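PDB 5GYQ: spike protein S1 from Bat coronavirus HKU9, which probably attaches the virion to host cells by engaging a receptor, the chain here being the putative receptor-binding domain of the spike. Local coordinates for residues Y90-P95 and L151-L156; Q47-S52 and F80-D85; Y10-D15 and L66-I71. One frame throughout, in Å; residues are numbered along the deposited sequence.

Interaction 1: Y90-P95 and L151-L156; sequences YNYALP and LAVITL
The ring of Tyr-92 meets Val-153 obliquely, methyl CG2 of the valine lying 3.8 Å from Tyr-92 CE2. Trp-22 joins the same ring in an edge-to-face (T-shaped) pair, and Met-69 of strand 63-71 also packs on it. The two side chains reach for each other across the gap, the tyrosine from the loop that follows helix 86-90, the valine from strand 146-157 of the antiparallel core sheet. With CG of Tyr-92 anti to the backbone N, chi1 -178° points the ring at the strand, with Tyr-92 OH 3.4 Å from Val-153 CG1 and 3.6 Å from its CB. Leu-94, two residues further along the loop, adds a second apolar touch on the same valine, its CD2 standing 3.9 Å from Val-153 CG1. Leu-102 on the adjacent strand 100-111 packs against both Leu-94 and Val-153, so the loop lies on the sheet over two neighbouring strands. Between the two segments the contact is one of van der Waals packing, ring carbons and phenol oxygen of Tyr-92 against Val-153, while the polar demand of the hydroxyl is met by a hydrogen bond with OD2 of Asp-67, a residue that also makes a salt bridge with Arg-24.

Interaction 2: Q47-S52 and F80-D85; sequences QCYGVS and FNRVPD
At one border of the five-stranded antiparallel sheet of this putative receptor-binding domain of S1, the edge strand 43-49 meets the end of helix 73-81 and the turn that follows it, through Tyr-49 on one side and Phe-80 and Arg-82 on the other. The two aromatic side chains run roughly perpendicular to each other, and the phenol oxygen OH of Tyr-49 comes within 4.0 Å of Phe-80 CD1. Beside it, Gln-47 leans its aliphatic root on the phenylalanine, CB lying 3.7 Å from Phe-80 CE1. Leu-102 of strand 100-111 touches both Tyr-49 and Phe-80, while the neighbouring Cys-48 is tied to Cys-101 of that strand by a disulfide.

One face of the Tyr-49 ring carries a cation-pi contact with Arg-82. The guanidinium carbon CZ is 4.7 Å from the centroid of the Tyr-49 ring and 25° off the ring normal, and the two planes are tilted by 34° instead of stacking flat. The arginine runs out straight as far as NE to reach this position. A water in the plane of the guanidinium, at its edge, accepts from NE and also hydrogen-bonds to Tyr-49 OH, so charge and phenol are joined by solvent as well. The part of the guanidinium nearest the ring is NH2, which sits above the plane toward the rim, 3.6 Å from Tyr-49 CD1.

Interaction 3: Y10-D15 and L66-I71; sequences YSVLQD and LDVMRI
The short helix 10-14 packs through Val-12 on strand 63-71 of the domain's antiparallel sheet, a helix-on-sheet contact close to the centre of the chain.

Its apolar part is a meeting of two valines, tip to tip. Methyl CG1 of Val-12 is 3.7 Å from CG1 of Val-68, and CG2 of Val-68 follows at 3.9 Å from the same Val-12 methyl, which thus sits against both branches of its partner. Val-12 also touches Arg-23 and Tyr-25 of strand 23-27, so the helix lies across two neighbouring strands.

The salt bridge comes about one turn on, where the chain leaves the helix. Asp-15 starts out with its CB directed away from the strand, but its CG stands anti to the backbone N (chi1 -173°) and brings the carboxylate back within range of Arg-70. The arginine chain, bent at chi3 (56°), also gives its NE to the carbonyl O of Pro-16, a second bond that helps fix the guanidinium. Carboxylate and guanidinium are almost perpendicular, 87° apart, so they form no side-by-side pair: Asp-15 OD1 alone approaches, at the guanidinium edge and near its plane, 3.0 Å from Arg-70 NH2.

How the interactions relate
All three contacts reach one antiparallel sheet. Interactions 1 and 3, centres about 12 Å apart, are joined by hydrogen bonds: the backbone bond from Val-153 N to Asp-67 O (2.8 Å) between neighbouring strands 146-157 and 63-71, and that of Tyr-92 OH with the Asp-67 carboxylate. Alternation along strand 63-71 turns Val-68 to helix 10-14 and Met-69 away from it, with SD packing on Tyr-92 CG. Interactions 1 and 2 have centres about 10 Å apart and meet where Leu-156 touches Val-51; interactions 2 and 3 do not touch. From the side chains, a bound NAG lies about 10 Å from Arg-70, and one about 13 Å from Tyr-92 and from Phe-80; the glycan pocket includes Asn-72.

Interaction 1: Y90-P95 and L151-L156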
ATOM      1  N   TYR A  90      12.372   2.424  -8.156  1.00  9.77           N
ATOM      2  CA  TYR A  90      11.796   3.388  -9.092  1.00  9.83           C
ATOM      3  C   TYR A  90      10.289   3.627  -8.968  1.00 11.03           C
ATOM      4  O   TYR A  90       9.736   4.435  -9.709  1.00 10.11           O
ATOM      5  CB  TYR A  90      12.102   2.952 -10.526  1.00  9.31           C
ATOM      6  CG  TYR A  90      13.563   2.651 -10.786  1.00 14.26           C
ATOM      7  CD1 TYR A  90      14.508   3.667 -10.805  1.00 11.71           C
ATOM      8  CD2 TYR A  90      13.992   1.351 -11.024  1.00 13.01           C
ATOM      9  CE1 TYR A  90      15.842   3.400 -11.051  1.00 11.67           C
ATOM     10  CE2 TYR A  90      15.323   1.070 -11.269  1.00 11.67           C
ATOM     11  CZ  TYR A  90      16.244   2.102 -11.281  1.00 17.24           C
ATOM     12  OH  TYR A  90      17.570   1.833 -11.522  1.00 18.41           O
ATOM     13  N   ASN A  91       9.619   2.949  -8.041  1.00 15.76           N
ATOM     14  CA  ASN A  91       8.160   3.053  -7.973  1.00 10.59           C
ATOM     15  C   ASN A  91       7.599   3.307  -6.578  1.00 13.46           C
ATOM     16  O   ASN A  91       6.954   4.330  -6.346  1.00 10.89           O
ATOM     17  CB  ASN A  91       7.526   1.788  -8.553  1.00 12.24           C
ATOM     18  CG  ASN A  91       7.875   1.587 -10.011  1.00 12.05           C
ATOM     19  OD1 ASN A  91       7.131   1.999 -10.904  1.00 11.30           O
ATOM     20  ND2 ASN A  91       9.022   0.969 -10.263  1.00 13.30           N
ATOM     21  N   TYR A  92       7.828   2.373  -5.661  1.00 11.91           N
ATOM     22  CA  TYR A  92       7.388   2.537  -4.280  1.00 12.59           C
ATOM     23  C   TYR A  92       8.396   1.921  -3.321  1.00 13.02           C
ATOM     24  O   TYR A  92       8.789   0.767  -3.484  1.00 11.50           O
ATOM     25  CB  TYR A  92       6.010   1.905  -4.061  1.00 12.17           C
ATOM     26  CG  TYR A  92       5.482   2.098  -2.656  1.00 13.49           C
ATOM     27  CD1 TYR A  92       4.698   3.192  -2.335  1.00 13.05           C
ATOM     28  CD2 TYR A  92       5.785   1.191  -1.644  1.00 17.04           C
ATOM     29  CE1 TYR A  92       4.223   3.381  -1.051  1.00 17.27           C
ATOM     30  CE2 TYR A  92       5.317   1.373  -0.358  1.00 18.00           C
ATOM     31  CZ  TYR A  92       4.535   2.468  -0.068  1.00 16.46           C
ATOM     32  OH  TYR A  92       4.064   2.649   1.212  1.00 18.55           O
ATOM     33  N   ALA A  93       8.796   2.688  -2.311  1.00 14.46           N
ATOM     34  CA  ALA A  93       9.774   2.220  -1.333  1.00 16.42           C
ATOM     35  C   ALA A  93       9.299   2.453   0.096  1.00 16.45           C
ATOM     36  O   ALA A  93       8.780   3.521   0.422  1.00 16.54           O
ATOM     37  CB  ALA A  93      11.110   2.904  -1.558  1.00 17.87           C
ATOM     38  N   LEU A  94       9.481   1.447   0.946  1.00 17.72           N
ATOM     39  CA  LEU A  94       9.158   1.575   2.363  1.00 21.76           C
ATOM     40  C   LEU A  94      10.010   2.654   3.022  1.00 16.80           C
ATOM     41  O   LEU A  94      11.172   2.838   2.662  1.00 22.75           O
ATOM     42  CB  LEU A  94       9.362   0.241   3.083  1.00 16.92           C
ATOM     43  CG  LEU A  94       8.395  -0.878   2.706  1.00 20.12           C
ATOM     44  CD1 LEU A  94       8.772  -2.156   3.430  1.00 23.44           C
ATOM     45  CD2 LEU A  94       6.970  -0.467   3.037  1.00 16.72           C
ATOM     46  N   PRO A  95       9.434   3.377   3.992  1.00 21.67           N
ATOM     47  CA  PRO A  95      10.218   4.386   4.708  1.00 23.32           C
ATOM     48  C   PRO A  95      11.187   3.731   5.685  1.00 29.36           C
ATOM     49  O   PRO A  95      11.045   2.543   5.982  1.00 21.76           O
ATOM     50  CB  PRO A  95       9.153   5.196   5.446  1.00 25.21           C
ATOM     51  CG  PRO A  95       8.055   4.217   5.688  1.00 23.18           C
ATOM     52  CD  PRO A  95       8.045   3.307   4.481  1.00 20.67           C
ATOM     53  N   LEU A 151      -1.889  -4.729  -3.188  1.00 17.21           N
ATOM     54  CA  LEU A 151      -1.021  -4.429  -2.060  1.00 11.78           C
ATOM     55  C   LEU A 151      -1.474  -3.175  -1.337  1.00 16.15           C
ATOM     56  O   LEU A 151      -1.580  -2.092  -1.937  1.00 17.43           O
ATOM     57  CB  LEU A 151       0.432  -4.258  -2.508  1.00 13.07           C
ATOM     58  CG  LEU A 151       1.397  -3.886  -1.375  1.00 13.93           C
ATOM     59  CD1 LEU A 151       1.553  -5.045  -0.404  1.00 16.31           C
ATOM     60  CD2 LEU A 151       2.751  -3.448  -1.907  1.00 13.32           C
ATOM     61  N   ALA A 152      -1.744  -3.345  -0.047  1.00 16.43           N
ATOM     62  CA  ALA A 152      -2.026  -2.242   0.851  1.00 14.57           C
ATOM     63  C   ALA A 152      -0.928  -2.161   1.901  1.00 16.24           C
ATOM     64  O   ALA A 152      -0.730  -3.090   2.684  1.00 18.35           O
ATOM     65  CB  ALA A 152      -3.390  -2.413   1.508  1.00 16.65           C
ATOM     66  N   VAL A 153      -0.197  -1.055   1.888  1.00 19.06           N
ATOM     67  CA  VAL A 153       0.824  -0.777   2.883  1.00 14.69           C
ATOM     68  C   VAL A 153       0.217   0.103   3.957  1.00 21.10           C
ATOM     69  O   VAL A 153      -0.146   1.254   3.703  1.00 21.81           O
ATOM     70  CB  VAL A 153       2.050  -0.079   2.274  1.00 16.72           C
ATOM     71  CG1 VAL A 153       3.106   0.166   3.345  1.00 15.26           C
ATOM     72  CG2 VAL A 153       2.621  -0.909   1.135  1.00 12.03           C
ATOM     73  N   ILE A 154       0.088  -0.454   5.154  1.00 19.26           N
ATOM     74  CA  ILE A 154      -0.508   0.264   6.264  1.00 18.84           C
ATOM     75  C   ILE A 154       0.587   0.806   7.172  1.00 21.78           C
ATOM     76  O   ILE A 154       1.265   0.046   7.849  1.00 23.48           O
ATOM     77  CB  ILE A 154      -1.464  -0.641   7.064  1.00 19.76           C
ATOM     78  CG1 ILE A 154      -2.458  -1.319   6.117  1.00 26.79           C
ATOM     79  CG2 ILE A 154      -2.199   0.161   8.125  1.00 22.41           C
ATOM     80  CD1 ILE A 154      -3.373  -2.320   6.788  1.00 27.90           C
ATOM     81  N   THR A 155       0.771   2.123   7.158  1.00 17.02           N
ATOM     82  CA  THR A 155       1.734   2.787   8.030  1.00 19.07           C
ATOM     83  C   THR A 155       1.046   3.289   9.289  1.00 25.69           C
ATOM     84  O   THR A 155       0.042   3.991   9.215  1.00 25.14           O
ATOM     85  CB  THR A 155       2.418   3.977   7.335  1.00 22.46           C
ATOM     86  OG1 THR A 155       3.027   3.539   6.115  1.00 23.26           O
ATOM     87  CG2 THR A 155       3.478   4.586   8.241  1.00 27.07           C
ATOM     88  N   LEU A 156       1.591   2.931  10.442  1.00 25.00           N
ATOM     89  CA  LEU A 156       0.984   3.290  11.713  1.00 24.05           C
ATOM     90  C   LEU A 156       1.807   4.325  12.457  1.00 29.52           C
ATOM     91  O   LEU A 156       3.035   4.318  12.390  1.00 33.95           O
ATOM     92  CB  LEU A 156       0.815   2.045  12.582  1.00 22.93           C
ATOM     93  CG  LEU A 156       0.039   0.898  11.939  1.00 23.24           C
ATOM     94  CD1 LEU A 156       0.168  -0.356  12.782  1.00 23.68           C
ATOM     95  CD2 LEU A 156      -1.419   1.284  11.757  1.00 23.91           C
TER

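Interaction 2: Q47-S52 and F80-D85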
ATOM      1  N   GLN A  47       2.201  -9.281   6.391  1.00 33.05           N
ATOM      2  CA  GLN A  47       3.428  -9.185   7.172  1.00 31.29           C
ATOM      3  C   GLN A  47       3.472  -7.895   7.978  1.00 33.19           C
ATOM      4  O   GLN A  47       3.385  -6.809   7.418  1.00 30.21           O
ATOM      5  CB  GLN A  47       4.647  -9.267   6.254  1.00 37.63           C
ATOM      6  CG  GLN A  47       5.965  -9.353   6.991  1.00 46.30           C
ATOM      7  CD  GLN A  47       6.198 -10.719   7.596  1.00 48.77           C
ATOM      8  OE1 GLN A  47       6.111 -11.737   6.908  1.00 50.17           O
ATOM      9  NE2 GLN A  47       6.490 -10.752   8.892  1.00 54.86           N
ATOM     10  N   CYS A  48       3.629  -8.010   9.292  1.00 26.59           N
ATOM     11  CA  CYS A  48       3.611  -6.825  10.142  1.00 25.65           C
ATOM     12  C   CYS A  48       4.945  -6.558  10.839  1.00 25.20           C
ATOM     13  O   CYS A  48       5.688  -7.481  11.165  1.00 28.04           O
ATOM     14  CB  CYS A  48       2.500  -6.945  11.183  1.00 32.72           C
ATOM     15  SG  CYS A  48       0.825  -6.851  10.516  1.00 38.33           S
ATOM     16  N   TYR A  49       5.223  -5.278  11.067  1.00 24.34           N
ATOM     17  CA  TYR A  49       6.446  -4.823  11.711  1.00 22.88           C
ATOM     18  C   TYR A  49       6.121  -3.827  12.820  1.00 32.37           C
ATOM     19  O   TYR A  49       5.585  -2.745  12.556  1.00 31.58           O
ATOM     20  CB  TYR A  49       7.385  -4.174  10.691  1.00 25.71           C
ATOM     21  CG  TYR A  49       7.565  -4.972   9.421  1.00 24.91           C
ATOM     22  CD1 TYR A  49       8.574  -5.920   9.308  1.00 23.70           C
ATOM     23  CD2 TYR A  49       6.727  -4.772   8.330  1.00 24.34           C
ATOM     24  CE1 TYR A  49       8.741  -6.652   8.146  1.00 23.93           C
ATOM     25  CE2 TYR A  49       6.887  -5.499   7.166  1.00 29.33           C
ATOM     26  CZ  TYR A  49       7.895  -6.436   7.080  1.00 30.20           C
ATOM     27  OH  TYR A  49       8.053  -7.159   5.920  1.00 31.11           O
ATOM     28  N   GLY A  50       6.448  -4.195  14.058  1.00 31.18           N
ATOM     29  CA  GLY A  50       6.212  -3.332  15.202  1.00 32.07           C
ATOM     30  C   GLY A  50       4.878  -3.609  15.868  1.00 34.54           C
ATOM     31  O   GLY A  50       4.514  -2.968  16.853  1.00 36.05           O
ATOM     32  N   VAL A  51       4.149  -4.575  15.321  1.00 30.35           N
ATOM     33  CA  VAL A  51       2.829  -4.939  15.817  1.00 26.82           C
ATOM     34  C   VAL A  51       2.489  -6.317  15.258  1.00 27.60           C
ATOM     35  O   VAL A  51       2.959  -6.675  14.185  1.00 34.76           O
ATOM     36  CB  VAL A  51       1.759  -3.891  15.408  1.00 33.89           C
ATOM     37  CG1 VAL A  51       1.709  -3.734  13.894  1.00 30.83           C
ATOM     38  CG2 VAL A  51       0.385  -4.252  15.962  1.00 36.69           C
ATOM     39  N   SER A  52       1.706  -7.106  15.985  1.00 33.18           N
ATOM     40  CA  SER A  52       1.267  -8.394  15.461  1.00 35.23           C
ATOM     41  C   SER A  52      -0.011  -8.199  14.656  1.00 31.64           C
ATOM     42  O   SER A  52      -0.790  -7.290  14.944  1.00 33.60           O
ATOM     43  CB  SER A  52       1.047  -9.404  16.590  1.00 37.99           C
ATOM     44  OG  SER A  52      -0.123  -9.103  17.324  1.00 43.58           O
ATOM     45  N   PHE A  80       9.230  -7.907   0.807  1.00 19.62           N
ATOM     46  CA  PHE A  80       9.265  -8.578   2.105  1.00 21.73           C
ATOM     47  C   PHE A  80      10.690  -8.776   2.626  1.00 25.68           C
ATOM     48  O   PHE A  80      10.967  -8.528   3.799  1.00 25.52           O
ATOM     49  CB  PHE A  80       8.558  -9.936   2.023  1.00 23.90           C
ATOM     50  CG  PHE A  80       7.059  -9.843   2.004  1.00 29.91           C
ATOM     51  CD1 PHE A  80       6.408  -8.792   2.631  1.00 31.13           C
ATOM     52  CD2 PHE A  80       6.298 -10.809   1.366  1.00 37.30           C
ATOM     53  CE1 PHE A  80       5.023  -8.707   2.618  1.00 39.65           C
ATOM     54  CE2 PHE A  80       4.914 -10.729   1.350  1.00 36.45           C
ATOM     55  CZ  PHE A  80       4.278  -9.675   1.978  1.00 29.45           C
ATOM     56  N   ASN A  81      11.589  -9.227   1.755  1.00 17.73           N
ATOM     57  CA  ASN A  81      12.952  -9.541   2.174  1.00 17.27           C
ATOM     58  C   ASN A  81      13.880  -8.333   2.145  1.00 21.67           C
ATOM     59  O   ASN A  81      15.056  -8.443   2.484  1.00 19.86           O
ATOM     60  CB  ASN A  81      13.529 -10.649   1.298  1.00 17.73           C
ATOM     61  CG  ASN A  81      12.752 -11.940   1.423  1.00 27.63           C
ATOM     62  OD1 ASN A  81      12.271 -12.285   2.503  1.00 29.93           O
ATOM     63  ND2 ASN A  81      12.616 -12.658   0.318  1.00 27.81           N
ATOM     64  N   ARG A  82      13.337  -7.187   1.741  1.00 15.47           N
ATOM     65  CA  ARG A  82      14.095  -5.944   1.635  1.00 17.58           C
ATOM     66  C   ARG A  82      15.335  -6.129   0.757  1.00 17.72           C
ATOM     67  O   ARG A  82      16.468  -5.867   1.165  1.00 16.68           O
ATOM     68  CB  ARG A  82      14.446  -5.430   3.031  1.00 16.38           C
ATOM     69  CG  ARG A  82      13.180  -5.023   3.772  1.00 21.69           C
ATOM     70  CD  ARG A  82      13.389  -4.609   5.211  1.00 31.14           C
ATOM     71  NE  ARG A  82      12.096  -4.295   5.819  1.00 26.32           N
ATOM     72  CZ  ARG A  82      11.925  -3.887   7.070  1.00 29.94           C
ATOM     73  NH1 ARG A  82      12.969  -3.732   7.875  1.00 20.77           N
ATOM     74  NH2 ARG A  82      10.703  -3.630   7.516  1.00 29.72           N
ATOM     75  N   VAL A  83      15.078  -6.601  -0.459  1.00 18.59           N
ATOM     76  CA  VAL A  83      16.071  -6.715  -1.517  1.00 16.59           C
ATOM     77  C   VAL A  83      15.730  -5.682  -2.591  1.00 16.39           C
ATOM     78  O   VAL A  83      14.572  -5.561  -2.985  1.00 17.06           O
ATOM     79  CB  VAL A  83      16.085  -8.137  -2.118  1.00 16.26           C
ATOM     80  CG1 VAL A  83      16.900  -8.185  -3.400  1.00 22.15           C
ATOM     81  CG2 VAL A  83      16.605  -9.140  -1.100  1.00 23.74           C
ATOM     82  N   PRO A  84      16.729  -4.917  -3.055  1.00 15.53           N
ATOM     83  CA  PRO A  84      16.427  -3.866  -4.033  1.00 11.98           C
ATOM     84  C   PRO A  84      16.038  -4.419  -5.403  1.00 17.01           C
ATOM     85  O   PRO A  84      16.594  -5.422  -5.850  1.00 15.33           O
ATOM     86  CB  PRO A  84      17.739  -3.077  -4.118  1.00 12.63           C
ATOM     87  CG  PRO A  84      18.793  -4.069  -3.741  1.00 17.64           C
ATOM     88  CD  PRO A  84      18.159  -4.949  -2.696  1.00 16.26           C
ATOM     89  N   ASP A  85      15.072  -3.774  -6.049  1.00 15.29           N
ATOM     90  CA  ASP A  85      14.724  -4.095  -7.431  1.00 17.56           C
ATOM     91  C   ASP A  85      14.021  -2.903  -8.061  1.00 13.90           C
ATOM     92  O   ASP A  85      13.903  -1.855  -7.431  1.00 12.94           O
ATOM     93  CB  ASP A  85      13.855  -5.358  -7.512  1.00 16.22           C
ATOM     94  CG  ASP A  85      12.553  -5.243  -6.729  1.00 20.33           C
ATOM     95  OD1 ASP A  85      12.211  -4.143  -6.254  1.00 17.99           O
ATOM     96  OD2 ASP A  85      11.854  -6.270  -6.602  1.00 25.40           O
TER
HETATM   97  O   HOH W   1       9.696  -5.259   4.311  1.00 22.08           O
HETATM   98  O   HOH W   2       9.479  -9.213   5.874  1.00 36.56           O

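Interaction 3: Y10-D15 and L66-I71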
ATOM      1  N   TYR A  10     -12.687   1.675  -0.950  1.00 28.39           N
ATOM      2  CA  TYR A  10     -13.261   0.510  -1.628  1.00 29.97           C
ATOM      3  C   TYR A  10     -12.883   0.446  -3.110  1.00 27.24           C
ATOM      4  O   TYR A  10     -12.437  -0.595  -3.616  1.00 30.64           O
ATOM      5  CB  TYR A  10     -14.791   0.518  -1.506  1.00 35.55           C
ATOM      6  CG  TYR A  10     -15.344   0.409  -0.096  1.00 36.08           C
ATOM      7  CD1 TYR A  10     -15.466  -0.825   0.531  1.00 29.12           C
ATOM      8  CD2 TYR A  10     -15.779   1.535   0.590  1.00 34.80           C
ATOM      9  CE1 TYR A  10     -15.979  -0.930   1.807  1.00 34.33           C
ATOM     10  CE2 TYR A  10     -16.295   1.443   1.864  1.00 35.63           C
ATOM     11  CZ  TYR A  10     -16.393   0.204   2.468  1.00 37.18           C
ATOM     12  OH  TYR A  10     -16.906   0.096   3.741  1.00 46.94           O
ATOM     13  N   SER A  11     -13.064   1.571  -3.797  0.62 29.78           N
ATOM     14  CA  SER A  11     -12.858   1.646  -5.241  0.62 32.76           C
ATOM     15  C   SER A  11     -11.439   1.279  -5.657  0.62 29.02           C
ATOM     16  O   SER A  11     -11.244   0.519  -6.600  0.62 30.43           O
ATOM     17  CB  SER A  11     -13.195   3.049  -5.750  0.62 29.82           C
ATOM     18  OG  SER A  11     -12.433   4.030  -5.072  0.62 29.00           O
ATOM     19  N   VAL A  12     -10.450   1.822  -4.954  1.00 31.35           N
ATOM     20  CA  VAL A  12      -9.059   1.553  -5.283  1.00 32.49           C
ATOM     21  C   VAL A  12      -8.691   0.130  -4.872  1.00 34.96           C
ATOM     22  O   VAL A  12      -7.770  -0.471  -5.427  1.00 37.74           O
ATOM     23  CB  VAL A  12      -8.108   2.569  -4.615  1.00 33.33           C
ATOM     24  CG1 VAL A  12      -7.682   2.104  -3.233  1.00 33.57           C
ATOM     25  CG2 VAL A  12      -6.897   2.796  -5.487  1.00 30.80           C
ATOM     26  N   LEU A  13      -9.429  -0.415  -3.909  1.00 28.53           N
ATOM     27  CA  LEU A  13      -9.192  -1.778  -3.460  1.00 32.78           C
ATOM     28  C   LEU A  13      -9.690  -2.778  -4.488  1.00 33.18           C
ATOM     29  O   LEU A  13      -9.121  -3.856  -4.629  1.00 37.48           O
ATOM     30  CB  LEU A  13      -9.863  -2.036  -2.113  1.00 32.51           C
ATOM     31  CG  LEU A  13      -9.131  -1.486  -0.893  1.00 30.50           C
ATOM     32  CD1 LEU A  13      -9.925  -1.761   0.371  1.00 30.49           C
ATOM     33  CD2 LEU A  13      -7.732  -2.076  -0.794  1.00 29.40           C
ATOM     34  N   GLN A  14     -10.751  -2.435  -5.211  1.00 35.69           N
ATOM     35  CA  GLN A  14     -11.231  -3.358  -6.240  1.00 41.75           C
ATOM     36  C   GLN A  14     -10.462  -3.211  -7.560  1.00 38.64           C
ATOM     37  O   GLN A  14     -10.578  -4.059  -8.446  1.00 41.78           O
ATOM     38  CB  GLN A  14     -12.738  -3.176  -6.461  1.00 45.87           C
ATOM     39  CG  GLN A  14     -13.135  -1.932  -7.217  1.00 49.49           C
ATOM     40  CD  GLN A  14     -14.631  -1.687  -7.170  1.00 47.34           C
ATOM     41  OE1 GLN A  14     -15.292  -1.980  -6.172  1.00 48.27           O
ATOM     42  NE2 GLN A  14     -15.172  -1.150  -8.251  1.00 42.82           N
ATOM     43  N   ASP A  15      -9.672  -2.148  -7.684  1.00 39.69           N
ATOM     44  CA  ASP A  15      -8.811  -1.979  -8.854  1.00 32.96           C
ATOM     45  C   ASP A  15      -7.549  -1.188  -8.515  1.00 34.04           C
ATOM     46  O   ASP A  15      -7.454  -0.001  -8.833  1.00 32.60           O
ATOM     47  CB  ASP A  15      -9.571  -1.287  -9.989  1.00 39.94           C
ATOM     48  CG  ASP A  15      -8.773  -1.232 -11.284  1.00 48.09           C
ATOM     49  OD1 ASP A  15      -7.810  -2.015 -11.430  1.00 50.97           O
ATOM     50  OD2 ASP A  15      -9.113  -0.409 -12.158  1.00 47.83           O
ATOM     51  N   LEU A  66      -2.648   4.582   4.277  1.00 15.82           N
ATOM     52  CA  LEU A  66      -2.870   3.442   3.393  1.00 16.98           C
ATOM     53  C   LEU A  66      -2.316   3.704   2.000  1.00 15.82           C
ATOM     54  O   LEU A  66      -2.808   4.573   1.286  1.00 17.92           O
ATOM     55  CB  LEU A  66      -4.362   3.119   3.293  1.00 15.71           C
ATOM     56  CG  LEU A  66      -5.115   2.957   4.612  1.00 32.18           C
ATOM     57  CD1 LEU A  66      -6.606   2.772   4.359  1.00 28.95           C
ATOM     58  CD2 LEU A  66      -4.553   1.792   5.413  1.00 18.32           C
ATOM     59  N   ASP A  67      -1.292   2.952   1.617  1.00 18.04           N
ATOM     60  CA  ASP A  67      -0.757   3.054   0.265  1.00 16.45           C
ATOM     61  C   ASP A  67      -1.202   1.855  -0.552  1.00 15.56           C
ATOM     62  O   ASP A  67      -0.970   0.719  -0.169  1.00 16.54           O
ATOM     63  CB  ASP A  67       0.766   3.152   0.289  1.00 15.36           C
ATOM     64  CG  ASP A  67       1.252   4.343   1.084  1.00 20.02           C
ATOM     65  OD1 ASP A  67       0.514   5.345   1.159  1.00 20.93           O
ATOM     66  OD2 ASP A  67       2.371   4.279   1.632  1.00 18.12           O
ATOM     67  N   VAL A  68      -1.841   2.106  -1.683  1.00 11.07           N
ATOM     68  CA  VAL A  68      -2.428   1.022  -2.457  1.00  9.73           C
ATOM     69  C   VAL A  68      -1.864   0.970  -3.871  1.00 13.59           C
ATOM     70  O   VAL A  68      -1.724   2.006  -4.546  1.00 13.02           O
ATOM     71  CB  VAL A  68      -3.958   1.156  -2.515  1.00  9.03           C
ATOM     72  CG1 VAL A  68      -4.566   0.023  -3.321  1.00 12.68           C
ATOM     73  CG2 VAL A  68      -4.536   1.167  -1.104  1.00 13.08           C
ATOM     74  N   MET A  69      -1.529  -0.244  -4.301  1.00 12.52           N
ATOM     75  CA  MET A  69      -1.018  -0.468  -5.651  1.00 12.75           C
ATOM     76  C   MET A  69      -1.110  -1.942  -6.003  1.00 16.74           C
ATOM     77  O   MET A  69      -1.582  -2.742  -5.204  1.00 17.64           O
ATOM     78  CB  MET A  69       0.431   0.008  -5.764  1.00 11.46           C
ATOM     79  CG  MET A  69       1.419  -0.859  -4.991  1.00 16.67           C
ATOM     80  SD  MET A  69       2.699   0.109  -4.162  1.00 18.06           S
ATOM     81  CE  MET A  69       1.783   0.738  -2.757  1.00 10.60           C
ATOM     82  N   ARG A  70      -0.655  -2.305  -7.196  1.00 16.16           N
ATOM     83  CA  ARG A  70      -0.552  -3.707  -7.566  1.00 15.11           C
ATOM     84  C   ARG A  70       0.916  -4.108  -7.627  1.00 17.63           C
ATOM     85  O   ARG A  70       1.791  -3.255  -7.784  1.00 16.28           O
ATOM     86  CB  ARG A  70      -1.252  -3.977  -8.901  1.00 17.23           C
ATOM     87  CG  ARG A  70      -0.716  -3.196 -10.087  1.00 20.62           C
ATOM     88  CD  ARG A  70      -1.557  -3.474 -11.324  1.00 24.59           C
ATOM     89  NE  ARG A  70      -2.968  -3.181 -11.082  1.00 31.03           N
ATOM     90  CZ  ARG A  70      -3.980  -3.893 -11.569  1.00 38.89           C
ATOM     91  NH1 ARG A  70      -3.745  -4.953 -12.331  1.00 34.78           N
ATOM     92  NH2 ARG A  70      -5.231  -3.547 -11.287  1.00 29.63           N
ATOM     93  N   ILE A  71       1.186  -5.403  -7.502  1.00 15.15           N
ATOM     94  CA  ILE A  71       2.562  -5.878  -7.367  1.00 13.98           C
ATOM     95  C   ILE A  71       2.641  -7.359  -7.733  1.00 17.13           C
ATOM     96  O   ILE A  71       1.753  -8.127  -7.375  1.00 19.39           O
ATOM     97  CB  ILE A  71       3.078  -5.634  -5.918  1.00 14.48           C
ATOM     98  CG1 ILE A  71       4.570  -5.933  -5.784  1.00 10.62           C
ATOM     99  CG2 ILE A  71       2.265  -6.432  -4.899  1.00 13.07           C
ATOM    100  CD1 ILE A  71       5.138  -5.536  -4.422  1.00 14.30           C
TER